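Local coordinates for Myo-inositol dehydrogenase (Corynebacterium glutamicum, PDB 3EUW), which probably oxidises myo-inositol at its 2-position with NAD+ as the hydride acceptor, as a tetrameric member of the Gfo/Idh/MocA oxidoreductase family, at residues Arg126-Pro129 with Ser130-Ala133; Arg281-Ala284 with Ala285-Glu289. All coordinates share one frame; numbering follows the deposited sequence.

Contact 1: Arg126-Pro129 with Ser130-Ala133; sequences RFDP and SFAA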
ATOM      1  N   ARG A 126      23.277   7.586  -3.520  1.00 12.37           N
ATOM      2  CA  ARG A 126      23.485   7.765  -2.082  1.00 12.78           C
ATOM      3  C   ARG A 126      22.741   9.007  -1.610  1.00 14.20           C
ATOM      4  O   ARG A 126      22.390   9.120  -0.437  1.00 14.82           O
ATOM      5  CB  ARG A 126      24.967   7.976  -1.748  1.00 15.22           C
ATOM      6  CG  ARG A 126      25.891   6.841  -2.116  1.00 13.82           C
ATOM      7  CD  ARG A 126      27.178   6.973  -1.327  1.00 13.39           C
ATOM      8  NE  ARG A 126      28.124   5.910  -1.629  1.00 14.11           N
ATOM      9  CZ  ARG A 126      29.187   5.624  -0.885  1.00 14.70           C
ATOM     10  NH1 ARG A 126      29.446   6.330   0.213  1.00 14.07           N
ATOM     11  NH2 ARG A 126      29.970   4.612  -1.217  1.00 13.83           N
ATOM     12  N   PHE A 127      22.495   9.930  -2.538  1.00 14.50           N
ATOM     13  CA  PHE A 127      21.837  11.186  -2.202  1.00 14.35           C
ATOM     14  C   PHE A 127      20.329  11.166  -2.354  1.00 14.38           C
ATOM     15  O   PHE A 127      19.663  12.185  -2.183  1.00 13.08           O
ATOM     16  CB  PHE A 127      22.479  12.318  -3.014  1.00 15.10           C
ATOM     17  CG  PHE A 127      23.956  12.466  -2.756  1.00 14.86           C
ATOM     18  CD1 PHE A 127      24.420  13.239  -1.689  1.00 15.82           C
ATOM     19  CD2 PHE A 127      24.879  11.760  -3.523  1.00 14.40           C
ATOM     20  CE1 PHE A 127      25.779  13.299  -1.390  1.00 16.26           C
ATOM     21  CE2 PHE A 127      26.243  11.812  -3.233  1.00 14.77           C
ATOM     22  CZ  PHE A 127      26.695  12.580  -2.166  1.00 15.77           C
ATOM     23  N   ASP A 128      19.789   9.996  -2.669  1.00 14.95           N
ATOM     24  CA  ASP A 128      18.345   9.848  -2.782  1.00 14.10           C
ATOM     25  C   ASP A 128      17.768   9.953  -1.368  1.00 13.15           C
ATOM     26  O   ASP A 128      18.228   9.257  -0.460  1.00 13.60           O
ATOM     27  CB  ASP A 128      17.978   8.482  -3.354  1.00 12.85           C
ATOM     28  CG  ASP A 128      16.475   8.279  -3.427  1.00 12.36           C
ATOM     29  OD1 ASP A 128      15.816   9.093  -4.103  1.00 11.12           O
ATOM     30  OD2 ASP A 128      15.961   7.324  -2.810  1.00 11.75           O
ATOM     31  N   PRO A 129      16.759  10.816  -1.160  1.00 11.82           N
ATOM     32  CA  PRO A 129      16.189  10.943   0.188  1.00 12.67           C
ATOM     33  C   PRO A 129      15.828   9.601   0.836  1.00 11.08           C
ATOM     34  O   PRO A 129      16.234   9.332   1.972  1.00 11.75           O
ATOM     35  CB  PRO A 129      14.963  11.848  -0.026  1.00  9.78           C
ATOM     36  CG  PRO A 129      15.410  12.740  -1.155  1.00 13.06           C
ATOM     37  CD  PRO A 129      16.146  11.777  -2.097  1.00 10.86           C
ATOM     38  N   SER A 130      15.090   8.759   0.110  1.00 10.11           N
ATOM     39  CA  SER A 130      14.684   7.454   0.638  1.00 11.19           C
ATOM     40  C   SER A 130      15.890   6.576   0.971  1.00 11.03           C
ATOM     41  O   SER A 130      16.043   6.134   2.101  1.00 12.02           O
ATOM     42  CB  SER A 130      13.768   6.725  -0.357  1.00 11.79           C
ATOM     43  OG  SER A 130      12.617   7.499  -0.662  1.00 13.33           O
ATOM     44  N   PHE A 131      16.752   6.327  -0.008  1.00 10.97           N
ATOM     45  CA  PHE A 131      17.930   5.504   0.247  1.00 10.71           C
ATOM     46  C   PHE A 131      18.843   6.113   1.334  1.00 12.94           C
ATOM     47  O   PHE A 131      19.390   5.393   2.169  1.00 11.25           O
ATOM     48  CB  PHE A 131      18.743   5.304  -1.031  1.00  8.31           C
ATOM     49  CG  PHE A 131      18.011   4.578  -2.131  1.00  9.62           C
ATOM     50  CD1 PHE A 131      17.025   3.637  -1.844  1.00  8.25           C
ATOM     51  CD2 PHE A 131      18.316   4.846  -3.462  1.00  8.70           C
ATOM     52  CE1 PHE A 131      16.345   2.979  -2.869  1.00 12.04           C
ATOM     53  CE2 PHE A 131      17.653   4.203  -4.495  1.00 10.86           C
ATOM     54  CZ  PHE A 131      16.660   3.264  -4.205  1.00 11.68           C
ATOM     55  N   ALA A 132      19.005   7.433   1.325  1.00 12.83           N
ATOM     56  CA  ALA A 132      19.872   8.081   2.310  1.00 13.54           C
ATOM     57  C   ALA A 132      19.266   7.946   3.704  1.00 14.48           C
ATOM     58  O   ALA A 132      19.979   7.707   4.682  1.00 14.91           O
ATOM     59  CB  ALA A 132      20.075   9.555   1.952  1.00 13.31           C
ATOM     60  N   ALA A 133      17.948   8.086   3.791  1.00 13.78           N
ATOM     61  CA  ALA A 133      17.252   7.956   5.067  1.00 14.86           C
ATOM     62  C   ALA A 133      17.495   6.552   5.641  1.00 16.11           C
ATOM     63  O   ALA A 133      17.861   6.396   6.813  1.00 17.07           O
ATOM     64  CB  ALA A 133      15.763   8.196   4.873  1.00 15.83           C
TER
HETATM   65  O   HOH W   1      13.686   9.563  -2.488  1.00 19.41           O
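An aspartate N-cap starts helix 129-139, at the end of the loop that follows strand 119-121. Asp-128 OD2 accepts a hydrogen bond from the amide N-H of Phe-131 at 3.1 Å, almost straight (N-H...O 170°), reached on the anti side of the carboxylate and 31° out of its plane. Asp-128 can do this because CG lies anti to its own backbone N (chi1 178°), which turns the short carboxylate back over the first turn. The same OD2 rests over one face of the Phe-131 ring, 3.4 Å above its plane and shifted toward the rim, with the carboxylate plane steeply inclined to the ring. Its twin, OD1, which also pairs with Arg-281, accepts a hydrogen bond from water 1 at 2.7 Å, and that water accepts one from the amide N-H of Ser-130, so the aspartate serves a second helix-start N-H through a bridge. Pro-129 suits the first helical position, since no helical partner is needed for its missing N-H. Ser-130 OG is hydrogen-bonded to the backbone N of Thr-259 of a second subunit, so the start of the helix is part of a subunit interface. The regular helical bonds begin at once: Ala-132 N reaches Asp-128 O at 2.7 Å and Ala-133 N reaches Pro-129 O at 2.8 Å, while the small CB of Ala-132 sits 3.4 Å from Arg-126 O.

Contact 2: Arg281-Ala284 with Ala285-Glu289; sequences RYDA and AYKAE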
ATOM      1  N   ARG A 281      13.540   9.962 -11.636  1.00 19.04           N
ATOM      2  CA  ARG A 281      13.566   9.229 -10.380  1.00 16.73           C
ATOM      3  C   ARG A 281      14.539   9.876  -9.412  1.00 16.39           C
ATOM      4  O   ARG A 281      14.254  10.002  -8.229  1.00 13.97           O
ATOM      5  CB  ARG A 281      13.978   7.772 -10.617  1.00 13.75           C
ATOM      6  CG  ARG A 281      14.217   6.989  -9.329  1.00 12.44           C
ATOM      7  CD  ARG A 281      12.975   6.971  -8.430  1.00  8.44           C
ATOM      8  NE  ARG A 281      13.260   6.338  -7.151  1.00 10.62           N
ATOM      9  CZ  ARG A 281      13.991   6.886  -6.184  1.00 13.13           C
ATOM     10  NH1 ARG A 281      14.518   8.097  -6.335  1.00 12.02           N
ATOM     11  NH2 ARG A 281      14.209   6.218  -5.065  1.00 12.09           N
ATOM     12  N   TYR A 282      15.681  10.314  -9.930  1.00 17.61           N
ATOM     13  CA  TYR A 282      16.701  10.907  -9.089  1.00 18.24           C
ATOM     14  C   TYR A 282      16.831  12.423  -9.123  1.00 19.07           C
ATOM     15  O   TYR A 282      17.902  12.966  -8.862  1.00 20.93           O
ATOM     16  CB  TYR A 282      18.045  10.234  -9.392  1.00 16.10           C
ATOM     17  CG  TYR A 282      18.040   8.793  -8.939  1.00 14.78           C
ATOM     18  CD1 TYR A 282      17.768   8.472  -7.609  1.00 13.76           C
ATOM     19  CD2 TYR A 282      18.247   7.748  -9.843  1.00 14.57           C
ATOM     20  CE1 TYR A 282      17.695   7.151  -7.186  1.00 15.00           C
ATOM     21  CE2 TYR A 282      18.178   6.416  -9.432  1.00 13.51           C
ATOM     22  CZ  TYR A 282      17.901   6.126  -8.104  1.00 14.45           C
ATOM     23  OH  TYR A 282      17.822   4.818  -7.698  1.00 15.26           O
ATOM     24  N   ASP A 283      15.727  13.106  -9.406  1.00 19.98           N
ATOM     25  CA  ASP A 283      15.751  14.559  -9.461  1.00 21.61           C
ATOM     26  C   ASP A 283      16.327  15.112  -8.160  1.00 20.28           C
ATOM     27  O   ASP A 283      17.323  15.832  -8.170  1.00 19.88           O
ATOM     28  CB  ASP A 283      14.345  15.117  -9.690  1.00 21.43           C
ATOM     29  CG  ASP A 283      14.346  16.621  -9.880  1.00 23.17           C
ATOM     30  OD1 ASP A 283      13.986  17.089 -10.982  1.00 26.52           O
ATOM     31  OD2 ASP A 283      14.720  17.336  -8.930  1.00 23.74           O
ATOM     32  N   ALA A 284      15.709  14.766  -7.037  1.00 19.59           N
ATOM     33  CA  ALA A 284      16.184  15.247  -5.744  1.00 18.38           C
ATOM     34  C   ALA A 284      17.631  14.837  -5.469  1.00 18.28           C
ATOM     35  O   ALA A 284      18.422  15.631  -4.952  1.00 19.03           O
ATOM     36  CB  ALA A 284      15.273  14.735  -4.623  1.00 16.71           C
ATOM     37  N   ALA A 285      17.979  13.601  -5.816  1.00 17.74           N
ATOM     38  CA  ALA A 285      19.334  13.105  -5.582  1.00 17.42           C
ATOM     39  C   ALA A 285      20.410  13.945  -6.267  1.00 18.00           C
ATOM     40  O   ALA A 285      21.440  14.256  -5.661  1.00 17.55           O
ATOM     41  CB  ALA A 285      19.449  11.650  -6.040  1.00 17.28           C
ATOM     42  N   TYR A 286      20.188  14.305  -7.528  1.00 15.11           N
ATOM     43  CA  TYR A 286      21.188  15.086  -8.236  1.00 16.25           C
ATOM     44  C   TYR A 286      21.378  16.452  -7.620  1.00 15.89           C
ATOM     45  O   TYR A 286      22.492  16.968  -7.590  1.00 18.06           O
ATOM     46  CB  TYR A 286      20.839  15.219  -9.719  1.00 14.77           C
ATOM     47  CG  TYR A 286      21.127  13.963 -10.503  1.00 18.55           C
ATOM     48  CD1 TYR A 286      22.429  13.484 -10.625  1.00 17.89           C
ATOM     49  CD2 TYR A 286      20.102  13.259 -11.140  1.00 19.38           C
ATOM     50  CE1 TYR A 286      22.709  12.343 -11.365  1.00 19.42           C
ATOM     51  CE2 TYR A 286      20.374  12.117 -11.882  1.00 17.99           C
ATOM     52  CZ  TYR A 286      21.679  11.668 -11.991  1.00 20.57           C
ATOM     53  OH  TYR A 286      21.963  10.556 -12.745  1.00 19.64           O
ATOM     54  N   LYS A 287      20.293  17.036  -7.128  1.00 16.23           N
ATOM     55  CA  LYS A 287      20.364  18.343  -6.498  1.00 17.40           C
ATOM     56  C   LYS A 287      21.110  18.245  -5.170  1.00 19.03           C
ATOM     57  O   LYS A 287      21.930  19.111  -4.835  1.00 18.42           O
ATOM     58  CB  LYS A 287      18.951  18.899  -6.279  1.00 17.54           C
ATOM     59  CG  LYS A 287      18.263  19.347  -7.569  1.00 18.30           C
ATOM     60  CD  LYS A 287      16.816  19.804  -7.342  1.00 19.88           C
ATOM     61  CE  LYS A 287      16.223  20.433  -8.603  1.00 19.30           C
ATOM     62  NZ  LYS A 287      16.271  19.517  -9.776  1.00 22.23           N
ATOM     63  N   ALA A 288      20.833  17.181  -4.417  1.00 17.78           N
ATOM     64  CA  ALA A 288      21.478  16.997  -3.128  1.00 16.79           C
ATOM     65  C   ALA A 288      22.952  16.702  -3.345  1.00 17.52           C
ATOM     66  O   ALA A 288      23.801  17.136  -2.573  1.00 19.53           O
ATOM     67  CB  ALA A 288      20.812  15.868  -2.359  1.00 15.92           C
ATOM     68  N   GLU A 289      23.254  15.963  -4.405  1.00 18.06           N
ATOM     69  CA  GLU A 289      24.631  15.631  -4.709  1.00 18.71           C
ATOM     70  C   GLU A 289      25.406  16.914  -5.030  1.00 20.42           C
ATOM     71  O   GLU A 289      26.537  17.087  -4.583  1.00 20.98           O
ATOM     72  CB  GLU A 289      24.701  14.677  -5.900  1.00 17.57           C
ATOM     73  CG  GLU A 289      26.102  14.163  -6.216  1.00 17.72           C
ATOM     74  CD  GLU A 289      26.106  13.186  -7.381  1.00 15.43           C
ATOM     75  OE1 GLU A 289      25.830  13.618  -8.521  1.00 17.48           O
ATOM     76  OE2 GLU A 289      26.374  11.986  -7.164  1.00 13.61           O
TER
HETATM   77  O   HOH W   2      16.206  11.343  -5.822  1.00 22.18           O
HETATM   78  O   HOH W   3      17.803  17.148 -10.646  1.00 28.53           O
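Lys-287 NZ is gripped from several directions at the start of helix 283-299: by Asp-283 OD2 in a salt bridge of 2.8 Å, by water 3, to which it donates at 3.0 Å, and by Asn-22 OD1. The aspartate stands one turn earlier, the i to i+4 spacing that lets oppositely charged side chains meet along a helix. NZ comes to OD2 from above the carboxylate plane, 35° out of it, and the lysine chain, extended as far as CE, bends at its last torsion (chi4 57°) to bring the ammonium round. Water 3 also donates to Asp-283 O, tying the ammonium to the backbone of the same aspartate; the helical bond from Lys-287 N to that carbonyl is weak. An acidic residue in the first turn suits the helix dipole, and the lysine spans an exposed flank.

Tyr-282 holds the N-cap position, though here its backbone O does the work, accepting Tyr-286 N at 3.0 Å. Its CB packs 3.9 Å from both Ala-285 CB and Tyr-286 CE2, a small apolar cluster in which the methyl of Ala-285 is short enough to fit beside the larger ring. Over the Tyr-282 ring, Arg-281 CG lies above the centre of one face, 3.8 Å from the plane. Ala-285 N, in the first turn, is satisfied by water 2 at 2.9 Å.

The Tyr-282 hydroxyl bonds to Gln-239 of strand 238-245 and its ring touches Phe-131 of helix 129-139, whereas Tyr-286 packs on Ile-15, Val-18 and Asn-22 of the Rossmann-domain helix 14-25.

How the contacts relate
Contact 1 comes first along the chain and contact 2 about 150 residues later, yet they lie about 9 Å apart, centre to centre, on the same side of the chain's centre. Each is the beginning of a helix, 129-139 and 283-299 respectively, and the two starts touch. The salt bridge between them runs from Asp-128 OD1 to Arg-281 NH1 at 2.8 Å, Phe-131 CE2 lies 3.3 Å from Tyr-282 OH, and Phe-127 packs against Ala-285 and Glu-289. Helix 283-299 also meets helix 14-25, so the pair helps link helix 14-25 of the nucleotide-binding Rossmann region to helix 129-139, while contact 1 alone reaches a neighbouring subunit.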